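BH2331 protein (Bacillus halodurans, PDB 1VL5) probably transfers methyl groups from S-adenosylmethionine to a substrate not yet identified. Local coordinates at residues A45-G49 and I71-A75; K61-L67 and V87-D93. One frame throughout, in Å; residues are numbered along the deposited sequence.

Interaction 1: A45-G49 and I71-A75; sequences ATGGG and ILKVA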
loop_
_atom_site.group_PDB
_atom_site.type_symbol
_atom_site.label_atom_id
_atom_site.label_comp_id
_atom_site.label_asym_id
_atom_site.label_seq_id
_atom_site.Cartn_x
_atom_site.Cartn_y
_atom_site.Cartn_z
ATOM N N ALA A 45 6.617 5.808 -3.372
ATOM C CA ALA A 45 7.225 4.741 -2.575
ATOM C C ALA A 45 7.323 3.505 -3.443
ATOM O O ALA A 45 6.745 2.449 -3.186
ATOM C CB ALA A 45 6.391 4.484 -1.323
ATOM N N THR A 46 8.024 3.664 -4.554
ATOM C CA THR A 46 8.033 2.642 -5.538
ATOM C C THR A 46 8.594 1.295 -5.011
ATOM O O THR A 46 8.208 0.216 -5.520
ATOM C CB THR A 46 8.795 3.151 -6.794
ATOM O OG1 THR A 46 8.620 2.230 -7.851
ATOM C CG2 THR A 46 10.207 3.278 -6.504
ATOM N N GLY A 47 9.502 1.341 -4.039
ATOM C CA GLY A 47 9.992 0.099 -3.375
ATOM C C GLY A 47 10.699 -0.779 -4.391
ATOM O O GLY A 47 11.648 -0.324 -5.021
ATOM N N GLY A 48 10.200 -2.006 -4.590
ATOM C CA GLY A 48 10.813 -2.944 -5.544
ATOM C C GLY A 48 10.508 -2.605 -7.002
ATOM O O GLY A 48 11.089 -3.214 -7.913
ATOM N N GLY A 49 9.628 -1.611 -7.199
ATOM C CA GLY A 49 9.344 -1.038 -8.525
ATOM C C GLY A 49 8.235 -1.723 -9.309
ATOM O O GLY A 49 8.103 -1.515 -10.522
ATOM N N ILE A 71 17.127 2.182 -2.562
ATOM C CA ILE A 71 15.832 1.696 -3.020
ATOM C C ILE A 71 15.679 1.871 -4.551
ATOM O O ILE A 71 15.309 0.939 -5.283
ATOM C CB ILE A 71 14.667 2.378 -2.241
ATOM C CG1 ILE A 71 14.621 1.817 -0.815
ATOM C CG2 ILE A 71 13.295 2.145 -2.962
ATOM C CD1 ILE A 71 13.747 2.626 0.239
ATOM N N LEU A 72 16.035 3.051 -5.035
ATOM C CA LEU A 72 15.872 3.372 -6.444
ATOM C C LEU A 72 16.773 2.506 -7.304
ATOM O O LEU A 72 16.434 2.193 -8.441
ATOM C CB LEU A 72 16.137 4.858 -6.708
ATOM C CG LEU A 72 15.084 5.808 -6.101
ATOM C CD1 LEU A 72 15.576 7.224 -6.202
ATOM C CD2 LEU A 72 13.789 5.673 -6.814
ATOM N N LYS A 73 17.904 2.100 -6.761
ATOM C CA LYS A 73 18.811 1.174 -7.496
ATOM C C LYS A 73 18.147 -0.173 -7.721
ATOM O O LYS A 73 18.284 -0.815 -8.777
ATOM C CB LYS A 73 20.099 0.915 -6.706
ATOM C CG LYS A 73 21.202 1.846 -6.978
ATOM C CD LYS A 73 22.360 1.506 -5.991
ATOM C CE LYS A 73 23.291 2.672 -5.698
ATOM N NZ LYS A 73 23.884 2.475 -4.331
ATOM N N VAL A 74 17.442 -0.620 -6.702
ATOM C CA VAL A 74 16.812 -1.916 -6.750
ATOM C C VAL A 74 15.611 -1.877 -7.669
ATOM O O VAL A 74 15.414 -2.785 -8.450
ATOM C CB VAL A 74 16.439 -2.407 -5.351
ATOM C CG1 VAL A 74 15.411 -3.560 -5.413
ATOM C CG2 VAL A 74 17.713 -2.849 -4.609
ATOM N N ALA A 75 14.831 -0.823 -7.600
ATOM C CA ALA A 75 13.707 -0.670 -8.493
ATOM C C ALA A 75 14.193 -0.648 -9.916
ATOM O O ALA A 75 13.607 -1.278 -10.769
ATOM C CB ALA A 75 12.972 0.593 -8.191
HETATM O O HOH W 1 13.784 -1.398 -3.759
#
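Without a direct hydrogen bond between them, the glycine-rich turn 45-49 and the helical segment 71-75 meet through methyl groups, backbone carbonyls and one bridging water, burying 233 Å² in all. Thr46 adopts the t rotamer (chi1 -170°), which sends CG2 to the helix, 4.2 Å from Ala75 CB and 4.3 Å from Leu72 CD2, while its OG1 hydrogen-bonds Asp43. The CA-to-CB bond of Leu72 points away from the turn, yet its m,t conformation brings CD2 back to Thr46 CG2. Ile71, whose chi1 is m, lays CG2 3.6 Å from Gly47 O; Ala75 CB lies equally close to this oxygen. The water donates to Ile71 O at 3.2 Å and, weakly, to Gly47 O at 2.7 Å. A type II' turn from Thr46 to Gly49, closed by Gly49 N to Thr46 O (2.9 Å), gives Gly47 a phi of 63°. Gly49 CA comes 4.0 Å from Ala75 CB, where a CB would be tight. Gly47 and Gly49 fit a Rossmann-type GxGxxA pattern, consistent with a cofactor-binding loop. The turn links strand 40-44 to helix 50-55, with Gly49 as N-cap; it rests against strand 61-66 and flanks helix 69-81, whose Leu72 reaches strand 87-91.

Interaction 2: K61-L67 and V87-D93; sequences KVVAFDL and VEYVQGD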
loop_
_atom_site.group_PDB
_atom_site.type_symbol
_atom_site.label_atom_id
_atom_site.label_comp_id
_atom_site.label_asym_id
_atom_site.label_seq_id
_atom_site.Cartn_x
_atom_site.Cartn_y
_atom_site.Cartn_z
ATOM N N LYS A 61 5.079 8.335 -19.559
ATOM C CA LYS A 61 6.240 8.391 -18.670
ATOM C C LYS A 61 5.873 8.019 -17.260
ATOM O O LYS A 61 4.770 8.336 -16.795
ATOM C CB LYS A 61 6.780 9.808 -18.646
ATOM C CG LYS A 61 7.844 9.996 -17.581
ATOM C CD LYS A 61 8.809 11.119 -17.879
ATOM C CE LYS A 61 9.795 11.256 -16.734
ATOM N NZ LYS A 61 10.489 12.510 -16.904
ATOM N N VAL A 62 6.808 7.387 -16.552
ATOM C CA VAL A 62 6.642 7.074 -15.120
ATOM C C VAL A 62 7.809 7.667 -14.310
ATOM O O VAL A 62 8.974 7.545 -14.695
ATOM C CB VAL A 62 6.570 5.558 -14.833
ATOM C CG1 VAL A 62 6.299 5.302 -13.338
ATOM C CG2 VAL A 62 5.496 4.843 -15.722
ATOM N N VAL A 63 7.484 8.297 -13.179
ATOM C CA VAL A 63 8.477 8.678 -12.220
ATOM C C VAL A 63 8.354 7.711 -11.081
ATOM O O VAL A 63 7.336 7.673 -10.419
ATOM C CB VAL A 63 8.308 10.131 -11.736
ATOM C CG1 VAL A 63 9.276 10.457 -10.641
ATOM C CG2 VAL A 63 8.474 11.102 -12.914
ATOM N N ALA A 64 9.404 6.928 -10.844
ATOM C CA ALA A 64 9.473 6.009 -9.701
ATOM C C ALA A 64 10.165 6.732 -8.569
ATOM O O ALA A 64 11.352 7.106 -8.668
ATOM C CB ALA A 64 10.247 4.732 -10.128
ATOM N N PHE A 65 9.435 6.915 -7.472
ATOM C CA PHE A 65 9.822 7.837 -6.415
ATOM C C PHE A 65 9.966 7.110 -5.075
ATOM O O PHE A 65 9.021 6.422 -4.621
ATOM C CB PHE A 65 8.689 8.863 -6.353
ATOM C CG PHE A 65 8.850 9.943 -5.342
ATOM C CD1 PHE A 65 9.831 10.937 -5.496
ATOM C CD2 PHE A 65 7.971 10.039 -4.277
ATOM C CE1 PHE A 65 9.941 11.970 -4.589
ATOM C CE2 PHE A 65 8.085 11.072 -3.378
ATOM C CZ PHE A 65 9.110 12.041 -3.551
ATOM N N ASP A 66 11.094 7.290 -4.399
ATOM C CA ASP A 66 11.243 6.717 -3.070
ATOM C C ASP A 66 12.330 7.448 -2.289
ATOM O O ASP A 66 13.026 8.329 -2.813
ATOM C CB ASP A 66 11.510 5.209 -3.098
ATOM C CG ASP A 66 10.794 4.447 -1.986
ATOM O OD1 ASP A 66 10.761 4.960 -0.826
ATOM O OD2 ASP A 66 10.265 3.333 -2.266
ATOM N N LEU A 67 12.450 7.068 -1.032
ATOM C CA LEU A 67 13.209 7.841 -0.058
ATOM C C LEU A 67 14.719 7.793 -0.233
ATOM O O LEU A 67 15.367 8.763 0.090
ATOM C CB LEU A 67 12.890 7.362 1.336
ATOM C CG LEU A 67 11.615 7.848 1.970
ATOM C CD1 LEU A 67 11.326 6.968 3.165
ATOM C CD2 LEU A 67 11.698 9.307 2.387
ATOM N N VAL A 87 11.244 5.454 -17.685
ATOM C CA VAL A 87 11.042 5.601 -16.246
ATOM C C VAL A 87 12.185 6.460 -15.719
ATOM O O VAL A 87 13.367 6.205 -16.010
ATOM C CB VAL A 87 11.048 4.254 -15.461
ATOM C CG1 VAL A 87 10.823 4.512 -13.952
ATOM C CG2 VAL A 87 10.010 3.253 -16.025
ATOM N N GLU A 88 11.815 7.456 -14.936
ATOM C CA GLU A 88 12.753 8.346 -14.256
ATOM C C GLU A 88 12.700 8.068 -12.743
ATOM O O GLU A 88 11.613 8.030 -12.155
ATOM C CB GLU A 88 12.388 9.799 -14.537
ATOM C CG GLU A 88 13.401 10.776 -13.871
ATOM C CD GLU A 88 13.320 12.222 -14.385
ATOM O OE1 GLU A 88 12.221 12.604 -14.862
ATOM O OE2 GLU A 88 14.366 12.954 -14.306
ATOM N N TYR A 89 13.864 7.876 -12.128
ATOM C CA TYR A 89 13.984 7.528 -10.708
ATOM C C TYR A 89 14.323 8.805 -9.944
ATOM O O TYR A 89 15.265 9.555 -10.299
ATOM C CB TYR A 89 15.050 6.424 -10.527
ATOM C CG TYR A 89 14.727 5.183 -11.391
ATOM C CD1 TYR A 89 15.138 5.093 -12.703
ATOM C CD2 TYR A 89 13.961 4.134 -10.881
ATOM C CE1 TYR A 89 14.805 3.976 -13.499
ATOM C CE2 TYR A 89 13.592 3.039 -11.652
ATOM C CZ TYR A 89 14.053 2.955 -12.971
ATOM O OH TYR A 89 13.710 1.868 -13.750
ATOM N N VAL A 90 13.529 9.086 -8.909
ATOM C CA VAL A 90 13.606 10.345 -8.179
ATOM C C VAL A 90 13.480 10.090 -6.675
ATOM O O VAL A 90 12.612 9.355 -6.215
ATOM C CB VAL A 90 12.498 11.370 -8.646
ATOM C CG1 VAL A 90 12.552 12.687 -7.800
ATOM C CG2 VAL A 90 12.637 11.678 -10.165
ATOM N N GLN A 91 14.360 10.704 -5.905
ATOM C CA GLN A 91 14.408 10.456 -4.494
ATOM C C GLN A 91 13.626 11.539 -3.766
ATOM O O GLN A 91 13.653 12.710 -4.171
ATOM C CB GLN A 91 15.870 10.451 -4.079
ATOM C CG GLN A 91 16.141 10.191 -2.636
ATOM C CD GLN A 91 17.642 10.376 -2.311
ATOM O OE1 GLN A 91 18.519 9.864 -3.026
ATOM N NE2 GLN A 91 17.926 11.117 -1.250
ATOM N N GLY A 92 12.907 11.153 -2.703
ATOM C CA GLY A 92 12.237 12.116 -1.843
ATOM C C GLY A 92 11.143 11.494 -0.978
ATOM O O GLY A 92 10.862 10.278 -1.027
ATOM N N ASP A 93 10.469 12.365 -0.262
ATOM C CA ASP A 93 9.464 11.963 0.733
ATOM C C ASP A 93 8.039 12.185 0.219
ATOM O O ASP A 93 7.718 13.256 -0.271
ATOM C CB ASP A 93 9.710 12.718 2.053
ATOM C CG ASP A 93 8.843 12.168 3.210
ATOM O OD1 ASP A 93 7.687 11.813 2.976
ATOM O OD2 ASP A 93 9.313 12.011 4.341
#
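Val63 CG1 and Val90 CG2, 3.6 Å apart, form the apolar centre on one face of this parallel pair, where Phe65 CD1 also lies 4.0 Å from Val90 CG1. On the other face, Ala64 CB packs on Val87 CG1 (3.9 Å) and Tyr89 CD2 (3.8 Å). The strands, paired as in the beta-alpha-beta unit of a Rossmann-like methyltransferase fold with helix 69-81 as crossover, approach to 4.6 Å at 24°. Their ladder runs through Glu88 N to Val62 O (2.9 Å), Ala64 N to Glu88 O (2.8 Å), Val90 N to Ala64 O (3.0 Å), Asp66 N to Val90 O (3.1 Å) and Gly92 N to Asp66 O (2.8 Å). Phe65 CZ comes 3.3 Å from Gly92 C; a CB on Gly92 would clash with the ring. At the opposite end, extended Lys61 places NZ 2.7 Å from Glu88 OE1 in a salt bridge. Asp66, on the Ala64 face, accepts from Leu67 N at OD1 (2.7 Å) and from Gly47 N at OD2. Main-chain bonding thus fixes the register, while the Asp66 carboxylate ties the strand's C-terminal end to the glycine-rich turn.

From the N terminus, the chain leaves strand 40-44 through 45-49, passes helix 50-55, runs along strand 61-66 and enters helix 69-81, where 71-75 closes interaction 1 over 21 intervening residues. It then reaches strand 87-91, and 87-93 closes interaction 2 over 19. Because 61-67 lies inside the first loop and 87-93 beyond it, the two contacts cross rather than nest. Their centres are 8 Å apart, and they touch directly: Gly47 N is 2.8 Å from Asp66 OD2 and Thr46 N 2.9 Å from Phe65 O, both probable hydrogen bonds. Together they tie two successive beta-alpha-beta units of the Rossmann-like sheet, with strand 61-66 common to both.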